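Local coordinates for D-psicose 3-epimerase (Agrobacterium tumefaciens, PDB 2HK0), which interconverts D-fructose and D-psicose by epimerisation at C3, a metal-dependent reaction on a non-phosphorylated ketohexose, at residues M21-W34 and G259-I273. Numbering follows the deposited sequence.
Sequences MKHGIYYSYWEHEW and GAVIMEPFVKTGGTI
W34 lays its indole over the side chain of I273. CB of I273 sits beside the carbonyl oxygen of H32. Next comes CG1, held beside the backbone N of I273 and anti to its carbonyl carbon (chi1 -66°); it lies 3.5 Å from the centroid of the six-membered ring of W34, 11° off the ring normal, a CH-pi contact over the face. The chain then runs on extended, and CD1 ends 3.6 Å from E33 N and also touches S28 CB. A branched aliphatic chain suits this place, since CG2 meanwhile reaches the rim of the same indole at CH2. That rim also meets F266, the two ring planes standing 79° apart; F266 CZ in turn lies 3.8 Å from Y26 CD2, at the edge of the Y26 ring and near its plane. Hydrogen bonds fasten both ends of the contact. I273 N donates to H32 O, and T272 N gives a bond of 2.8 Å to the side-chain oxygen E33 OE2 from above the carboxylate plane. At the other end K22 to I25 pair in parallel with A260 to M263, and Y26 N donates to M263 O; G24, lacking a side chain, lets I262 CD1 lie 3.8 Å from its CA. One water bridges Y29 O and V267 N. Strands 22-26 and 260-263 are the first and last of the TIM barrel, so their pairing closes it. H23, Y29 and M263 pack against helix 289-307, whereas I262 faces strands 52-56 and 225-230, and W34 NE1 reaches D276 at the end of helix 271-276.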
loop_
_atom_site.group_PDB
_atom_site.type_symbol
_atom_site.label_atom_id
_atom_site.label_comp_id
_atom_site.label_asym_id
_atom_site.label_seq_id
_atom_site.Cartn_x
_atom_site.Cartn_y
_atom_site.Cartn_z
HETATM N N MSE A 21 -0.128 -9.048 -24.174
HETATM C CA MSE A 21 0.348 -9.718 -22.920
HETATM C C MSE A 21 -0.435 -11.022 -22.750
HETATM O O MSE A 21 -1.653 -11.035 -22.899
HETATM C CB MSE A 21 0.114 -8.794 -21.721
HETATM C CG MSE A 21 0.787 -9.223 -20.426
HETATM SE SE MSE A 21 0.524 -7.913 -18.963
HETATM C CE MSE A 21 1.260 -6.363 -19.826
ATOM N N LYS A 22 0.259 -12.113 -22.452
ATOM C CA LYS A 22 -0.393 -13.416 -22.296
ATOM C C LYS A 22 -0.273 -13.969 -20.883
ATOM O O LYS A 22 0.724 -13.728 -20.190
ATOM C CB LYS A 22 0.193 -14.425 -23.294
ATOM C CG LYS A 22 -0.016 -14.034 -24.759
ATOM C CD LYS A 22 0.362 -15.178 -25.699
ATOM C CE LYS A 22 0.406 -14.719 -27.149
ATOM N NZ LYS A 22 1.480 -13.701 -27.336
ATOM N N HIS A 23 -1.283 -14.729 -20.473
ATOM C CA HIS A 23 -1.306 -15.300 -19.140
ATOM C C HIS A 23 -1.225 -16.820 -19.109
ATOM O O HIS A 23 -1.858 -17.508 -19.913
ATOM C CB HIS A 23 -2.555 -14.823 -18.400
ATOM C CG HIS A 23 -2.523 -13.364 -18.082
ATOM N ND1 HIS A 23 -2.696 -12.390 -19.043
ATOM C CD2 HIS A 23 -2.258 -12.711 -16.926
ATOM C CE1 HIS A 23 -2.542 -11.199 -18.492
ATOM N NE2 HIS A 23 -2.273 -11.367 -17.209
ATOM N N GLY A 24 -0.426 -17.327 -18.176
ATOM C CA GLY A 24 -0.268 -18.759 -18.040
ATOM C C GLY A 24 -0.170 -19.185 -16.587
ATOM O O GLY A 24 -0.252 -18.367 -15.671
ATOM N N ILE A 25 -0.004 -20.483 -16.374
ATOM C CA ILE A 25 0.136 -21.030 -15.037
ATOM C C ILE A 25 1.087 -22.225 -15.098
ATOM O O ILE A 25 1.113 -22.946 -16.097
ATOM C CB ILE A 25 -1.228 -21.491 -14.494
ATOM C CG1 ILE A 25 -1.065 -22.097 -13.090
ATOM C CG2 ILE A 25 -1.837 -22.509 -15.450
ATOM C CD1 ILE A 25 -2.366 -22.151 -12.275
ATOM N N TYR A 26 1.874 -22.413 -14.043
ATOM C CA TYR A 26 2.795 -23.539 -13.949
ATOM C C TYR A 26 1.933 -24.744 -13.513
ATOM O O TYR A 26 1.349 -24.716 -12.431
ATOM C CB TYR A 26 3.859 -23.226 -12.893
ATOM C CG TYR A 26 4.992 -24.214 -12.836
ATOM C CD1 TYR A 26 5.639 -24.626 -14.001
ATOM C CD2 TYR A 26 5.483 -24.667 -11.615
ATOM C CE1 TYR A 26 6.756 -25.460 -13.952
ATOM C CE2 TYR A 26 6.607 -25.504 -11.550
ATOM C CZ TYR A 26 7.238 -25.893 -12.723
ATOM O OH TYR A 26 8.362 -26.689 -12.675
ATOM N N TYR A 27 1.860 -25.795 -14.338
ATOM C CA TYR A 27 0.995 -26.947 -14.029
ATOM C C TYR A 27 1.234 -27.660 -12.688
ATOM O O TYR A 27 0.313 -28.277 -12.155
ATOM C CB TYR A 27 1.022 -27.973 -15.180
ATOM C CG TYR A 27 2.139 -28.967 -15.045
ATOM C CD1 TYR A 27 3.461 -28.584 -15.267
ATOM C CD2 TYR A 27 1.888 -30.265 -14.595
ATOM C CE1 TYR A 27 4.512 -29.462 -15.036
ATOM C CE2 TYR A 27 2.937 -31.161 -14.366
ATOM C CZ TYR A 27 4.241 -30.747 -14.586
ATOM O OH TYR A 27 5.282 -31.607 -14.357
ATOM N N SER A 28 2.442 -27.567 -12.135
ATOM C CA SER A 28 2.738 -28.204 -10.841
ATOM C C SER A 28 1.866 -27.695 -9.678
ATOM O O SER A 28 1.902 -28.229 -8.561
ATOM C CB SER A 28 4.209 -28.025 -10.480
ATOM O OG SER A 28 5.015 -28.865 -11.281
ATOM N N TYR A 29 1.111 -26.642 -9.942
ATOM C CA TYR A 29 0.176 -26.083 -8.968
ATOM C C TYR A 29 -0.773 -27.202 -8.493
ATOM O O TYR A 29 -1.167 -27.253 -7.336
ATOM C CB TYR A 29 -0.640 -24.999 -9.668
ATOM C CG TYR A 29 -1.909 -24.547 -8.980
ATOM C CD1 TYR A 29 -1.866 -23.840 -7.779
ATOM C CD2 TYR A 29 -3.142 -24.715 -9.599
ATOM C CE1 TYR A 29 -3.024 -23.291 -7.222
ATOM C CE2 TYR A 29 -4.301 -24.183 -9.057
ATOM C CZ TYR A 29 -4.241 -23.464 -7.873
ATOM O OH TYR A 29 -5.400 -22.893 -7.368
ATOM N N TRP A 30 -1.124 -28.096 -9.407
ATOM C CA TRP A 30 -2.045 -29.203 -9.124
ATOM C C TRP A 30 -1.374 -30.501 -8.644
ATOM O O TRP A 30 -2.068 -31.484 -8.372
ATOM C CB TRP A 30 -2.873 -29.512 -10.382
ATOM C CG TRP A 30 -3.954 -28.499 -10.709
ATOM C CD1 TRP A 30 -5.186 -28.402 -10.126
ATOM C CD2 TRP A 30 -3.892 -27.451 -11.688
ATOM N NE1 TRP A 30 -5.894 -27.363 -10.675
ATOM C CE2 TRP A 30 -5.122 -26.760 -11.636
ATOM C CE3 TRP A 30 -2.913 -27.027 -12.600
ATOM C CZ2 TRP A 30 -5.401 -25.662 -12.463
ATOM C CZ3 TRP A 30 -3.188 -25.938 -13.421
ATOM C CH2 TRP A 30 -4.425 -25.268 -13.346
ATOM N N GLU A 31 -0.049 -30.518 -8.520
ATOM C CA GLU A 31 0.630 -31.746 -8.100
ATOM C C GLU A 31 1.422 -31.643 -6.802
ATOM O O GLU A 31 1.542 -30.561 -6.217
ATOM C CB GLU A 31 1.562 -32.224 -9.213
ATOM C CG GLU A 31 0.857 -32.586 -10.512
ATOM C CD GLU A 31 -0.025 -33.829 -10.374
ATOM O OE1 GLU A 31 0.317 -34.716 -9.563
ATOM O OE2 GLU A 31 -1.048 -33.922 -11.086
ATOM N N HIS A 32 1.966 -32.783 -6.363
ATOM C CA HIS A 32 2.764 -32.858 -5.139
ATOM C C HIS A 32 4.163 -33.354 -5.459
ATOM O O HIS A 32 5.064 -33.272 -4.635
ATOM C CB HIS A 32 2.134 -33.830 -4.141
ATOM C CG HIS A 32 0.725 -33.494 -3.779
ATOM N ND1 HIS A 32 0.367 -32.280 -3.235
ATOM C CD2 HIS A 32 -0.420 -34.208 -3.896
ATOM C CE1 HIS A 32 -0.939 -32.260 -3.033
ATOM N NE2 HIS A 32 -1.441 -33.417 -3.426
ATOM N N GLU A 33 4.327 -33.890 -6.663
ATOM C CA GLU A 33 5.601 -34.429 -7.109
ATOM C C GLU A 33 6.023 -33.768 -8.432
ATOM O O GLU A 33 5.179 -33.520 -9.305
ATOM C CB GLU A 33 5.449 -35.937 -7.318
ATOM C CG GLU A 33 6.485 -36.789 -6.627
ATOM C CD GLU A 33 6.429 -36.669 -5.122
ATOM O OE1 GLU A 33 5.343 -36.873 -4.535
ATOM O OE2 GLU A 33 7.478 -36.374 -4.526
ATOM N N TRP A 34 7.318 -33.486 -8.589
ATOM C CA TRP A 34 7.799 -32.879 -9.828
ATOM C C TRP A 34 7.706 -33.904 -10.963
ATOM O O TRP A 34 7.698 -33.547 -12.138
ATOM C CB TRP A 34 9.265 -32.442 -9.702
ATOM C CG TRP A 34 9.556 -31.417 -8.633
ATOM C CD1 TRP A 34 10.367 -31.582 -7.544
ATOM C CD2 TRP A 34 9.083 -30.066 -8.577
ATOM N NE1 TRP A 34 10.431 -30.417 -6.818
ATOM C CE2 TRP A 34 9.653 -29.470 -7.428
ATOM C CE3 TRP A 34 8.237 -29.300 -9.385
ATOM C CZ2 TRP A 34 9.404 -28.142 -7.066
ATOM C CZ3 TRP A 34 7.986 -27.968 -9.021
ATOM C CH2 TRP A 34 8.570 -27.408 -7.873
ATOM N N GLY A 259 5.098 -9.735 -23.106
ATOM C CA GLY A 259 5.510 -11.115 -22.890
ATOM C C GLY A 259 4.491 -11.879 -22.058
ATOM O O GLY A 259 3.333 -11.456 -21.924
ATOM N N ALA A 260 4.928 -12.992 -21.474
ATOM C CA ALA A 260 4.060 -13.840 -20.669
ATOM C C ALA A 260 4.076 -13.520 -19.183
ATOM O O ALA A 260 5.078 -13.072 -18.634
ATOM C CB ALA A 260 4.440 -15.303 -20.871
ATOM N N VAL A 261 2.941 -13.760 -18.540
ATOM C CA VAL A 261 2.794 -13.564 -17.105
ATOM C C VAL A 261 2.286 -14.926 -16.616
ATOM O O VAL A 261 1.130 -15.281 -16.857
ATOM C CB VAL A 261 1.753 -12.470 -16.785
ATOM C CG1 VAL A 261 1.542 -12.381 -15.278
ATOM C CG2 VAL A 261 2.231 -11.130 -17.325
ATOM N N ILE A 262 3.158 -15.687 -15.960
ATOM C CA ILE A 262 2.814 -17.018 -15.475
ATOM C C ILE A 262 2.615 -17.020 -13.973
ATOM O O ILE A 262 3.534 -16.652 -13.217
ATOM C CB ILE A 262 3.948 -18.039 -15.751
ATOM C CG1 ILE A 262 4.480 -17.881 -17.183
ATOM C CG2 ILE A 262 3.433 -19.478 -15.476
ATOM C CD1 ILE A 262 3.442 -18.129 -18.265
HETATM N N MSE A 263 1.435 -17.422 -13.516
HETATM C CA MSE A 263 1.244 -17.501 -12.064
HETATM C C MSE A 263 1.881 -18.834 -11.646
HETATM O O MSE A 263 1.686 -19.861 -12.294
HETATM C CB MSE A 263 -0.236 -17.446 -11.676
HETATM C CG MSE A 263 -1.126 -18.496 -12.308
HETATM SE SE MSE A 263 -2.973 -18.162 -11.726
HETATM C CE MSE A 263 -3.330 -16.489 -12.637
ATOM N N GLU A 264 2.654 -18.800 -10.569
ATOM C CA GLU A 264 3.373 -19.967 -10.081
ATOM C C GLU A 264 2.964 -20.217 -8.631
ATOM O O GLU A 264 3.767 -20.100 -7.711
ATOM C CB GLU A 264 4.871 -19.666 -10.187
ATOM C CG GLU A 264 5.814 -20.774 -9.782
ATOM C CD GLU A 264 7.269 -20.328 -9.899
ATOM O OE1 GLU A 264 7.582 -19.216 -9.427
ATOM O OE2 GLU A 264 8.092 -21.080 -10.462
ATOM N N PRO A 265 1.696 -20.572 -8.411
ATOM C CA PRO A 265 1.271 -20.808 -7.033
ATOM C C PRO A 265 1.630 -22.181 -6.469
ATOM O O PRO A 265 1.583 -23.194 -7.159
ATOM C CB PRO A 265 -0.236 -20.557 -7.094
ATOM C CG PRO A 265 -0.601 -21.040 -8.489
ATOM C CD PRO A 265 0.577 -20.698 -9.371
ATOM N N PHE A 266 2.004 -22.191 -5.199
ATOM C CA PHE A 266 2.351 -23.425 -4.503
ATOM C C PHE A 266 1.632 -23.317 -3.155
ATOM O O PHE A 266 2.100 -22.629 -2.239
ATOM C CB PHE A 266 3.871 -23.519 -4.307
ATOM C CG PHE A 266 4.652 -23.774 -5.588
ATOM C CD1 PHE A 266 4.592 -25.016 -6.224
ATOM C CD2 PHE A 266 5.481 -22.784 -6.127
ATOM C CE1 PHE A 266 5.356 -25.275 -7.384
ATOM C CE2 PHE A 266 6.244 -23.023 -7.274
ATOM C CZ PHE A 266 6.182 -24.277 -7.910
ATOM N N VAL A 267 0.493 -23.996 -3.047
ATOM C CA VAL A 267 -0.320 -23.935 -1.852
ATOM C C VAL A 267 -0.595 -25.303 -1.189
ATOM O O VAL A 267 -1.308 -25.371 -0.189
ATOM C CB VAL A 267 -1.678 -23.242 -2.172
ATOM C CG1 VAL A 267 -1.436 -21.806 -2.712
ATOM C CG2 VAL A 267 -2.449 -24.063 -3.197
ATOM N N LYS A 268 -0.022 -26.375 -1.731
ATOM C CA LYS A 268 -0.223 -27.713 -1.175
ATOM C C LYS A 268 1.007 -28.308 -0.485
ATOM O O LYS A 268 2.108 -28.313 -1.041
ATOM C CB LYS A 268 -0.689 -28.667 -2.279
ATOM C CG LYS A 268 -2.100 -28.375 -2.796
ATOM C CD LYS A 268 -3.159 -28.671 -1.729
ATOM C CE LYS A 268 -4.586 -28.461 -2.273
ATOM N NZ LYS A 268 -5.671 -28.889 -1.312
ATOM N N THR A 269 0.807 -28.815 0.732
ATOM C CA THR A 269 1.889 -29.431 1.493
ATOM C C THR A 269 2.093 -30.847 0.989
ATOM O O THR A 269 1.225 -31.397 0.308
ATOM C CB THR A 269 1.547 -29.603 2.980
ATOM O OG1 THR A 269 0.534 -30.615 3.098
ATOM C CG2 THR A 269 1.046 -28.302 3.589
ATOM N N GLY A 270 3.233 -31.437 1.342
ATOM C CA GLY A 270 3.517 -32.813 0.959
ATOM C C GLY A 270 4.235 -33.076 -0.356
ATOM O O GLY A 270 4.219 -32.264 -1.288
ATOM N N GLY A 271 4.862 -34.245 -0.429
ATOM C CA GLY A 271 5.585 -34.633 -1.622
ATOM C C GLY A 271 6.859 -33.839 -1.783
ATOM O O GLY A 271 7.220 -33.029 -0.931
ATOM N N THR A 272 7.546 -34.083 -2.887
ATOM C CA THR A 272 8.789 -33.398 -3.201
ATOM C C THR A 272 8.592 -31.883 -3.396
ATOM O O THR A 272 9.433 -31.086 -2.983
ATOM C CB THR A 272 9.400 -33.991 -4.480
ATOM O OG1 THR A 272 9.581 -35.400 -4.298
ATOM C CG2 THR A 272 10.745 -33.358 -4.776
ATOM N N ILE A 273 7.491 -31.492 -4.034
ATOM C CA ILE A 273 7.239 -30.070 -4.258
ATOM C C ILE A 273 7.056 -29.399 -2.892
ATOM O O ILE A 273 7.687 -28.376 -2.598
ATOM C CB ILE A 273 5.971 -29.863 -5.137
ATOM C CG1 ILE A 273 6.237 -30.406 -6.543
ATOM C CG2 ILE A 273 5.604 -28.387 -5.204
ATOM C CD1 ILE A 273 5.023 -30.445 -7.433
HETATM O O HOH W 1 -0.015 -26.109 -5.017
HETATM O O HOH W 2 2.763 -30.540 -2.520
#